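Local coordinates for KLLA0E08119p (Kluyveromyces lactis, PDB 3VA7), which probably carries out the ATP- and biotin-dependent carboxylation of urea to urea-1-carboxylate (allophanate), this piece holding the biotin carboxylase, carboxyltransferase and biotin-carrier parts, at residues E645-L657 with S799-L811. Numbering follows the deposited sequence.
Sequences EPQAAPKSLLPTL and SIDNFEEGSLLEL
Pro650 and Leu653 pack on Phe803 in a mixed apolar and polar loop-to-loop contact, where the loop between strands 626-628 and 662-669 lies against the end of helix 786-802 and the chain that follows it. The apolar half is a CH-pi contact: Pro650 CD sits 3.7 Å from the centroid of the Phe803 ring, 5° off its normal. Gln647 O approaches the edge of that ring in its plane, and Leu653 CD1 reaches it obliquely, 3.8 Å from Phe803 CD1. Polar bonds follow along the type II turn from Glu804 to Ser807. A chi1 of 55° swings Ser652 OG over to this turn, where it accepts from Gly806 N at 2.7 Å and donates to Glu805 OE1 from the anti side, tilted out of the carboxylate plane. A water joins Glu805 OE2 to Lys651 N. Further on, the Glu810 carboxylate takes two donors from one residue: Thr656 N to Glu810 OE2 at 3.1 Å, nearly straight at 168° but tilted on the syn side, and Thr656 OG1 to the syn lone pair of Glu810 OE1. With alanine at Glu810, Thr656 N and OG1 would probably lose these acceptors and the Thr656 hydroxyl be freer to turn. Tyr512 OH of helix 511-520 hydrogen-bonds Leu653 O. The arrangement is that of a helix exit, Phe803 having positive phi, followed by a type II beta turn packed against an inter-strand loop of the carboxyltransferase domain (subdomain A and B).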
loop_
_atom_site.group_PDB
_atom_site.type_symbol
_atom_site.label_atom_id
_atom_site.label_comp_id
_atom_site.label_asym_id
_atom_site.label_seq_id
_atom_site.Cartn_x
_atom_site.Cartn_y
_atom_site.Cartn_z
ATOM N N GLU A 645 12.593 27.090 16.913
ATOM C CA GLU A 645 13.126 27.906 15.819
ATOM C C GLU A 645 14.202 27.050 15.186
ATOM O O GLU A 645 14.870 26.282 15.897
ATOM C CB GLU A 645 13.690 29.231 16.374
ATOM C CG GLU A 645 13.489 30.457 15.482
ATOM C CD GLU A 645 12.008 30.736 15.194
ATOM O OE1 GLU A 645 11.192 30.634 16.150
ATOM O OE2 GLU A 645 11.666 31.034 14.006
ATOM N N PRO A 646 14.392 27.137 13.861
ATOM C CA PRO A 646 15.494 26.271 13.383
ATOM C C PRO A 646 16.879 26.647 14.003
ATOM O O PRO A 646 17.036 27.729 14.560
ATOM C CB PRO A 646 15.461 26.439 11.849
ATOM C CG PRO A 646 14.202 27.188 11.546
ATOM C CD PRO A 646 13.829 27.958 12.781
ATOM N N GLN A 647 17.847 25.741 13.925
ATOM C CA GLN A 647 19.153 25.918 14.545
ATOM C C GLN A 647 20.139 24.856 14.052
ATOM O O GLN A 647 19.807 23.663 14.060
ATOM C CB GLN A 647 19.001 25.821 16.047
ATOM C CG GLN A 647 20.289 25.640 16.792
ATOM C CD GLN A 647 20.067 25.662 18.292
ATOM O OE1 GLN A 647 18.966 25.935 18.764
ATOM N NE2 GLN A 647 21.116 25.351 19.050
ATOM N N ALA A 648 21.329 25.259 13.597
ATOM C CA ALA A 648 22.391 24.281 13.302
ATOM C C ALA A 648 22.550 23.276 14.466
ATOM O O ALA A 648 22.531 23.665 15.624
ATOM C CB ALA A 648 23.714 25.006 13.066
ATOM N N ALA A 649 22.697 21.993 14.182
ATOM C CA ALA A 649 22.910 21.037 15.256
ATOM C C ALA A 649 24.214 21.339 15.929
ATOM O O ALA A 649 25.223 21.423 15.253
ATOM C CB ALA A 649 22.947 19.627 14.719
ATOM N N PRO A 650 24.221 21.479 17.265
ATOM C CA PRO A 650 25.503 21.566 17.978
ATOM C C PRO A 650 26.350 20.439 17.487
ATOM O O PRO A 650 25.808 19.388 17.230
ATOM C CB PRO A 650 25.107 21.307 19.429
ATOM C CG PRO A 650 23.727 21.838 19.494
ATOM C CD PRO A 650 23.092 21.391 18.195
ATOM N N LYS A 651 27.654 20.622 17.335
ATOM C CA LYS A 651 28.470 19.575 16.693
ATOM C C LYS A 651 28.840 18.438 17.619
ATOM O O LYS A 651 29.222 17.380 17.149
ATOM C CB LYS A 651 29.734 20.165 16.076
ATOM C CG LYS A 651 29.560 21.642 15.709
ATOM C CD LYS A 651 29.949 21.948 14.237
ATOM C CE LYS A 651 29.590 23.429 13.875
ATOM N NZ LYS A 651 29.958 23.833 12.462
ATOM N N SER A 652 28.783 18.651 18.928
ATOM C CA SER A 652 29.078 17.558 19.851
ATOM C C SER A 652 27.944 16.498 19.844
ATOM O O SER A 652 28.157 15.336 20.210
ATOM C CB SER A 652 29.330 18.078 21.269
ATOM O OG SER A 652 28.255 18.876 21.754
ATOM N N LEU A 653 26.754 16.932 19.422
ATOM C CA LEU A 653 25.592 16.074 19.260
ATOM C C LEU A 653 25.560 15.263 17.943
ATOM O O LEU A 653 24.688 14.381 17.778
ATOM C CB LEU A 653 24.307 16.904 19.363
ATOM C CG LEU A 653 24.102 17.763 20.608
ATOM C CD1 LEU A 653 22.637 18.217 20.708
ATOM C CD2 LEU A 653 24.587 17.032 21.896
ATOM N N LEU A 654 26.468 15.557 17.000
ATOM C CA LEU A 654 26.512 14.753 15.775
ATOM C C LEU A 654 27.037 13.353 16.078
ATOM O O LEU A 654 27.900 13.201 16.939
ATOM C CB LEU A 654 27.348 15.398 14.675
ATOM C CG LEU A 654 26.887 16.790 14.246
ATOM C CD1 LEU A 654 27.870 17.322 13.182
ATOM C CD2 LEU A 654 25.400 16.838 13.779
ATOM N N PRO A 655 26.482 12.332 15.402
ATOM C CA PRO A 655 26.972 10.980 15.580
ATOM C C PRO A 655 28.302 10.791 14.861
ATOM O O PRO A 655 28.556 11.461 13.855
ATOM C CB PRO A 655 25.888 10.126 14.906
ATOM C CG PRO A 655 25.214 11.042 13.958
ATOM C CD PRO A 655 25.221 12.356 14.645
ATOM N N THR A 656 29.125 9.889 15.375
ATOM C CA THR A 656 30.398 9.586 14.776
ATOM C C THR A 656 30.252 8.359 13.931
ATOM O O THR A 656 30.309 7.232 14.418
ATOM C CB THR A 656 31.524 9.291 15.818
ATOM O OG1 THR A 656 31.463 10.228 16.885
ATOM C CG2 THR A 656 32.872 9.402 15.164
ATOM N N LEU A 657 30.116 8.602 12.641
ATOM C CA LEU A 657 30.153 7.570 11.641
ATOM C C LEU A 657 31.563 7.039 11.498
ATOM O O LEU A 657 32.513 7.759 11.691
ATOM C CB LEU A 657 29.665 8.175 10.338
ATOM C CG LEU A 657 28.149 8.262 10.207
ATOM C CD1 LEU A 657 27.612 9.421 11.033
ATOM C CD2 LEU A 657 27.726 8.410 8.760
ATOM N N SER A 799 19.759 14.667 23.980
ATOM C CA SER A 799 20.432 15.387 22.921
ATOM C C SER A 799 19.381 15.955 22.023
ATOM O O SER A 799 19.405 17.136 21.744
ATOM C CB SER A 799 21.369 14.471 22.169
ATOM O OG SER A 799 22.423 14.061 23.036
ATOM N N ILE A 800 18.403 15.153 21.628
ATOM C CA ILE A 800 17.379 15.691 20.778
ATOM C C ILE A 800 16.459 16.689 21.444
ATOM O O ILE A 800 16.036 17.646 20.808
ATOM C CB ILE A 800 16.615 14.603 20.028
ATOM C CG1 ILE A 800 17.332 14.351 18.713
ATOM C CG2 ILE A 800 15.188 15.037 19.678
ATOM C CD1 ILE A 800 18.264 13.322 18.853
ATOM N N ASP A 801 16.151 16.477 22.715
ATOM C CA ASP A 801 15.125 17.299 23.381
ATOM C C ASP A 801 15.581 18.682 23.770
ATOM O O ASP A 801 14.815 19.641 23.678
ATOM C CB ASP A 801 14.556 16.603 24.623
ATOM C CG ASP A 801 13.582 15.468 24.285
ATOM O OD1 ASP A 801 13.362 14.606 25.175
ATOM O OD2 ASP A 801 13.031 15.436 23.158
ATOM N N ASN A 802 16.819 18.775 24.226
ATOM C CA ASN A 802 17.348 20.051 24.712
ATOM C C ASN A 802 18.184 20.715 23.637
ATOM O O ASN A 802 18.107 21.943 23.456
ATOM C CB ASN A 802 18.177 19.854 25.984
ATOM C CG ASN A 802 17.362 19.269 27.145
ATOM O OD1 ASN A 802 16.145 19.494 27.278
ATOM N ND2 ASN A 802 18.047 18.511 28.000
ATOM N N PHE A 803 18.968 19.885 22.931
ATOM C CA PHE A 803 19.762 20.316 21.777
ATOM C C PHE A 803 20.921 21.201 22.247
ATOM O O PHE A 803 21.045 22.346 21.823
ATOM C CB PHE A 803 18.860 21.047 20.752
ATOM C CG PHE A 803 19.215 20.783 19.285
ATOM C CD1 PHE A 803 19.582 19.509 18.845
ATOM C CD2 PHE A 803 19.119 21.825 18.331
ATOM C CE1 PHE A 803 19.864 19.270 17.477
ATOM C CE2 PHE A 803 19.410 21.597 16.950
ATOM C CZ PHE A 803 19.776 20.336 16.523
ATOM N N GLU A 804 21.761 20.635 23.112
ATOM C CA GLU A 804 22.752 21.368 23.911
ATOM C C GLU A 804 24.112 20.622 23.883
ATOM O O GLU A 804 24.150 19.412 24.119
ATOM C CB GLU A 804 22.197 21.576 25.355
ATOM C CG GLU A 804 21.129 22.703 25.404
ATOM C CD GLU A 804 20.424 22.987 26.780
ATOM O OE1 GLU A 804 20.752 22.372 27.839
ATOM O OE2 GLU A 804 19.513 23.877 26.787
ATOM N N GLU A 805 25.209 21.320 23.576
ATOM C CA GLU A 805 26.552 20.689 23.476
ATOM C C GLU A 805 26.862 19.709 24.631
ATOM O O GLU A 805 26.625 20.021 25.793
ATOM C CB GLU A 805 27.688 21.745 23.445
ATOM C CG GLU A 805 27.477 22.966 22.570
ATOM C CD GLU A 805 27.974 22.796 21.077
ATOM O OE1 GLU A 805 28.725 21.799 20.770
ATOM O OE2 GLU A 805 27.606 23.680 20.226
ATOM N N GLY A 806 27.430 18.546 24.308
ATOM C CA GLY A 806 27.976 17.641 25.321
ATOM C C GLY A 806 27.053 16.547 25.856
ATOM O O GLY A 806 27.499 15.698 26.651
ATOM N N SER A 807 25.780 16.534 25.430
ATOM C CA SER A 807 24.828 15.562 26.014
ATOM C C SER A 807 24.734 14.165 25.349
ATOM O O SER A 807 24.059 13.298 25.864
ATOM C CB SER A 807 23.447 16.184 26.293
ATOM O OG SER A 807 22.833 16.681 25.117
ATOM N N LEU A 808 25.480 13.932 24.278
ATOM C CA LEU A 808 25.456 12.659 23.577
ATOM C C LEU A 808 26.554 11.742 24.053
ATOM O O LEU A 808 27.728 12.085 23.979
ATOM C CB LEU A 808 25.598 12.851 22.045
ATOM C CG LEU A 808 25.773 11.603 21.129
ATOM C CD1 LEU A 808 24.432 10.854 20.938
ATOM C CD2 LEU A 808 26.445 11.889 19.773
ATOM N N LEU A 809 26.170 10.555 24.496
ATOM C CA LEU A 809 27.106 9.535 24.876
ATOM C C LEU A 809 27.246 8.541 23.758
ATOM O O LEU A 809 26.284 8.272 23.074
ATOM C CB LEU A 809 26.574 8.817 26.085
ATOM C CG LEU A 809 27.139 9.333 27.380
ATOM C CD1 LEU A 809 25.967 9.612 28.313
ATOM C CD2 LEU A 809 28.073 8.249 27.919
ATOM N N GLU A 810 28.448 8.000 23.589
ATOM C CA GLU A 810 28.738 7.049 22.540
ATOM C C GLU A 810 29.589 5.962 23.127
ATOM O O GLU A 810 30.211 6.151 24.176
ATOM C CB GLU A 810 29.463 7.686 21.356
ATOM C CG GLU A 810 28.568 8.506 20.426
ATOM C CD GLU A 810 29.227 8.801 19.074
ATOM O OE1 GLU A 810 30.236 9.584 19.076
ATOM O OE2 GLU A 810 28.716 8.269 18.028
ATOM N N LEU A 811 29.583 4.815 22.458
ATOM C CA LEU A 811 30.464 3.702 22.756
ATOM C C LEU A 811 31.880 4.176 23.133
ATOM O O LEU A 811 32.466 5.065 22.471
ATOM C CB LEU A 811 30.514 2.801 21.519
ATOM C CG LEU A 811 30.353 1.306 21.728
ATOM C CD1 LEU A 811 29.124 1.060 22.566
ATOM C CD2 LEU A 811 30.277 0.531 20.422
HETATM O O HOH W 1 28.502 23.620 17.838
#